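Local coordinates for putative CRISPR-associated endoribonuclease-like protein Cas6nc (PDB 3QJL) that binds CRISPR RNA and belongs to the Cas6 family of the prokaryotic adaptive immune system, many of whose members process CRISPR transcripts, at residues 31-43 with 92-105. Numbering follows the deposited sequence.
Sequences QILEKVNSIEPTI and RAIAEAVEKSPEFK
Lys35 sets its CG opposite its own carbonyl carbon (chi1 -64°); the straight run through chi2 and chi3 lays CE over the ring of Phe104, and the bend at chi4 turns NZ toward backbone carbonyls. This joins the two long helices of the N-terminal ferredoxin-like (RAMP) domain, 25-39 and 88-100, and the edge strand 103-106. CE makes a CH-pi contact over one ring face, off-centre toward the rim, and NZ adds a cation-pi contact above the same face. Lys35 NZ donates to Glu103 O at 3.2 Å, the firmer bond, and weakly to Ser101 O; the distant Glu103 carboxylate would add some electrostatic support. One turn back, Gln31 lies alongside Phe104, its amide 26° from the ring plane. Gln31 OE1 accepts from Lys105 N in the plane of the amide carbonyl, at 2.7 Å. Phe104 itself pairs by backbone with Phe111 of strand 109-118. Where the helices cross, at 97° with axes 8.1 Å apart, small Ala97 lets them close in. Val36 CG2 touches both Ala97 CB and Ile94 CG1. At the far end, Ala93 CB meets Glu40 CG, and Ile43 CD1, from helix 41-47, reaches that same methyl at 3.7 Å.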
# COMPACT_ATOMS: atom_id res chain seq x y z
N GLN A 31 -16.19 23.69 -0.94
CA GLN A 31 -15.73 24.83 -0.15
C GLN A 31 -14.90 25.81 -0.98
O GLN A 31 -15.14 27.02 -0.97
CB GLN A 31 -14.91 24.34 1.04
CG GLN A 31 -15.30 24.95 2.35
CD GLN A 31 -15.32 23.93 3.46
OE1 GLN A 31 -14.72 24.13 4.52
NE2 GLN A 31 -16.01 22.82 3.22
N ILE A 32 -13.91 25.29 -1.69
CA ILE A 32 -13.13 26.11 -2.61
C ILE A 32 -14.05 26.76 -3.66
O ILE A 32 -14.01 27.97 -3.86
CB ILE A 32 -12.05 25.28 -3.30
CG1 ILE A 32 -10.85 25.11 -2.38
CG2 ILE A 32 -11.64 25.91 -4.60
CD1 ILE A 32 -9.79 24.19 -2.96
N LEU A 33 -14.90 25.96 -4.30
CA LEU A 33 -15.83 26.49 -5.31
C LEU A 33 -16.57 27.73 -4.79
O LEU A 33 -16.62 28.76 -5.46
CB LEU A 33 -16.84 25.41 -5.71
CG LEU A 33 -17.59 25.77 -6.99
CD1 LEU A 33 -16.62 25.96 -8.13
CD2 LEU A 33 -18.60 24.71 -7.33
N GLU A 34 -17.15 27.60 -3.60
CA GLU A 34 -17.87 28.67 -2.94
C GLU A 34 -16.99 29.91 -2.76
O GLU A 34 -17.39 31.03 -3.11
CB GLU A 34 -18.34 28.16 -1.57
CG GLU A 34 -18.90 29.19 -0.63
CD GLU A 34 -19.31 28.56 0.70
OE1 GLU A 34 -20.32 29.01 1.28
OE2 GLU A 34 -18.61 27.62 1.18
N LYS A 35 -15.79 29.70 -2.24
CA LYS A 35 -14.85 30.78 -2.02
C LYS A 35 -14.45 31.49 -3.31
O LYS A 35 -14.48 32.71 -3.38
CB LYS A 35 -13.62 30.29 -1.27
CG LYS A 35 -13.95 29.80 0.12
CD LYS A 35 -12.70 29.41 0.88
CE LYS A 35 -13.05 28.66 2.15
NZ LYS A 35 -14.11 29.34 2.94
N VAL A 36 -14.08 30.74 -4.35
CA VAL A 36 -13.75 31.35 -5.64
C VAL A 36 -14.98 32.03 -6.24
O VAL A 36 -14.88 33.07 -6.88
CB VAL A 36 -13.23 30.31 -6.65
CG1 VAL A 36 -12.96 30.96 -8.00
CG2 VAL A 36 -11.99 29.63 -6.12
N ASN A 37 -16.14 31.44 -6.03
CA ASN A 37 -17.33 31.99 -6.65
C ASN A 37 -17.65 33.40 -6.14
O ASN A 37 -18.21 34.22 -6.87
CB ASN A 37 -18.51 31.05 -6.46
CG ASN A 37 -19.72 31.49 -7.25
OD1 ASN A 37 -19.71 31.49 -8.48
ND2 ASN A 37 -20.77 31.86 -6.53
N SER A 38 -17.26 33.68 -4.90
CA SER A 38 -17.46 35.00 -4.31
C SER A 38 -16.68 36.08 -5.07
O SER A 38 -17.13 37.22 -5.20
CB SER A 38 -17.04 34.99 -2.84
OG SER A 38 -17.87 34.16 -2.06
N ILE A 39 -15.50 35.71 -5.56
CA ILE A 39 -14.61 36.62 -6.25
C ILE A 39 -14.71 36.48 -7.78
O ILE A 39 -15.05 37.43 -8.47
CB ILE A 39 -13.15 36.43 -5.81
CG1 ILE A 39 -13.06 36.30 -4.29
CG2 ILE A 39 -12.30 37.59 -6.26
CD1 ILE A 39 -13.84 37.36 -3.56
N GLU A 40 -14.41 35.30 -8.30
CA GLU A 40 -14.37 35.09 -9.74
C GLU A 40 -15.43 34.08 -10.20
O GLU A 40 -15.10 32.96 -10.58
CB GLU A 40 -13.00 34.57 -10.15
CG GLU A 40 -11.86 35.47 -9.75
CD GLU A 40 -11.79 36.72 -10.61
OE1 GLU A 40 -12.57 36.83 -11.58
OE2 GLU A 40 -10.93 37.59 -10.31
N PRO A 41 -16.71 34.50 -10.20
CA PRO A 41 -17.82 33.59 -10.52
C PRO A 41 -17.60 32.89 -11.85
O PRO A 41 -18.07 31.77 -12.07
CB PRO A 41 -19.02 34.55 -10.64
CG PRO A 41 -18.64 35.75 -9.86
CD PRO A 41 -17.15 35.89 -10.03
N THR A 42 -16.88 33.57 -12.73
CA THR A 42 -16.66 33.12 -14.09
C THR A 42 -15.63 32.00 -14.10
O THR A 42 -15.68 31.08 -14.93
CB THR A 42 -16.22 34.32 -14.97
OG1 THR A 42 -15.35 33.88 -16.00
CG2 THR A 42 -15.50 35.36 -14.12
N ILE A 43 -14.69 32.07 -13.17
CA ILE A 43 -13.70 31.01 -13.02
C ILE A 43 -14.29 29.83 -12.23
O ILE A 43 -14.02 28.67 -12.54
CB ILE A 43 -12.42 31.54 -12.36
CG1 ILE A 43 -11.44 31.97 -13.45
CG2 ILE A 43 -11.79 30.49 -11.45
CD1 ILE A 43 -10.10 32.38 -12.93
N ARG A 92 -4.34 31.64 -9.60
CA ARG A 92 -4.38 33.02 -9.10
C ARG A 92 -5.66 33.24 -8.32
O ARG A 92 -5.62 33.61 -7.15
CB ARG A 92 -4.33 33.96 -10.31
CG ARG A 92 -3.60 35.27 -10.11
CD ARG A 92 -4.59 36.40 -9.87
NE ARG A 92 -5.95 35.97 -10.15
CZ ARG A 92 -6.61 36.26 -11.27
NH1 ARG A 92 -6.03 37.03 -12.19
NH2 ARG A 92 -7.86 35.80 -11.44
N ALA A 93 -6.79 32.97 -8.96
CA ALA A 93 -8.10 33.12 -8.34
C ALA A 93 -8.32 32.24 -7.10
O ALA A 93 -9.06 32.61 -6.21
CB ALA A 93 -9.19 32.85 -9.35
N ILE A 94 -7.69 31.08 -7.06
CA ILE A 94 -7.89 30.21 -5.90
C ILE A 94 -7.14 30.76 -4.70
O ILE A 94 -7.68 30.84 -3.59
CB ILE A 94 -7.49 28.74 -6.20
CG1 ILE A 94 -8.49 28.12 -7.17
CG2 ILE A 94 -7.43 27.92 -4.92
CD1 ILE A 94 -8.09 26.74 -7.69
N ALA A 95 -5.89 31.16 -4.93
CA ALA A 95 -5.09 31.79 -3.88
C ALA A 95 -5.84 32.94 -3.21
O ALA A 95 -5.95 32.99 -1.98
CB ALA A 95 -3.77 32.27 -4.46
N GLU A 96 -6.38 33.86 -4.01
CA GLU A 96 -7.12 35.00 -3.49
C GLU A 96 -8.34 34.58 -2.67
O GLU A 96 -8.48 34.97 -1.50
CB GLU A 96 -7.55 35.92 -4.63
CG GLU A 96 -7.72 37.37 -4.20
CD GLU A 96 -8.14 38.30 -5.34
OE1 GLU A 96 -8.92 39.24 -5.07
OE2 GLU A 96 -7.70 38.09 -6.49
N ALA A 97 -9.21 33.79 -3.29
CA ALA A 97 -10.46 33.35 -2.67
C ALA A 97 -10.19 32.72 -1.32
O ALA A 97 -10.82 33.07 -0.31
CB ALA A 97 -11.16 32.36 -3.55
N VAL A 98 -9.26 31.78 -1.31
CA VAL A 98 -8.92 31.07 -0.09
C VAL A 98 -8.40 32.02 0.98
O VAL A 98 -8.88 32.02 2.12
CB VAL A 98 -7.88 29.97 -0.38
CG1 VAL A 98 -7.20 29.54 0.89
CG2 VAL A 98 -8.54 28.79 -1.06
N GLU A 99 -7.45 32.86 0.62
CA GLU A 99 -6.85 33.78 1.57
C GLU A 99 -7.85 34.79 2.15
O GLU A 99 -7.79 35.11 3.35
CB GLU A 99 -5.69 34.50 0.94
CG GLU A 99 -5.05 35.50 1.84
CD GLU A 99 -4.03 36.31 1.10
OE1 GLU A 99 -4.46 37.26 0.39
OE2 GLU A 99 -2.83 35.96 1.19
N LYS A 100 -8.75 35.31 1.32
CA LYS A 100 -9.80 36.16 1.86
C LYS A 100 -10.60 35.40 2.92
O LYS A 100 -10.70 35.82 4.06
CB LYS A 100 -10.73 36.70 0.76
CG LYS A 100 -10.03 37.61 -0.21
CD LYS A 100 -10.99 38.64 -0.76
CE LYS A 100 -10.29 39.56 -1.77
NZ LYS A 100 -8.93 40.05 -1.31
N SER A 101 -11.14 34.25 2.54
CA SER A 101 -12.00 33.52 3.45
C SER A 101 -11.34 32.20 3.80
O SER A 101 -11.68 31.17 3.24
CB SER A 101 -13.36 33.28 2.79
OG SER A 101 -13.30 33.68 1.43
N PRO A 102 -10.37 32.24 4.73
CA PRO A 102 -9.54 31.08 5.03
C PRO A 102 -10.10 30.18 6.14
O PRO A 102 -9.35 29.75 7.02
CB PRO A 102 -8.25 31.73 5.54
CG PRO A 102 -8.75 33.05 6.20
CD PRO A 102 -10.14 33.33 5.69
N GLU A 103 -11.38 29.85 6.06
CA GLU A 103 -12.00 29.08 7.13
C GLU A 103 -12.55 27.80 6.53
O GLU A 103 -13.46 27.83 5.71
CB GLU A 103 -13.11 29.87 7.85
CG GLU A 103 -14.29 30.33 6.96
CD GLU A 103 -14.11 31.71 6.30
OE1 GLU A 103 -13.05 32.36 6.49
OE2 GLU A 103 -15.04 32.15 5.59
N PHE A 104 -11.96 26.68 6.94
CA PHE A 104 -12.37 25.38 6.42
C PHE A 104 -12.94 24.48 7.50
O PHE A 104 -12.39 24.35 8.59
CB PHE A 104 -11.20 24.69 5.73
CG PHE A 104 -10.96 25.19 4.33
CD1 PHE A 104 -9.92 26.07 4.06
CD2 PHE A 104 -11.77 24.78 3.29
CE1 PHE A 104 -9.70 26.52 2.78
CE2 PHE A 104 -11.55 25.22 2.00
CZ PHE A 104 -10.51 26.10 1.75
N LYS A 105 -14.08 23.87 7.17
CA LYS A 105 -14.73 22.94 8.07
C LYS A 105 -14.84 21.57 7.38
O LYS A 105 -15.59 21.41 6.40
CB LYS A 105 -16.12 23.48 8.43
CG LYS A 105 -16.85 22.70 9.50
CD LYS A 105 -16.51 23.21 10.89
CE LYS A 105 -17.15 22.33 11.96
NZ LYS A 105 -18.63 22.23 11.79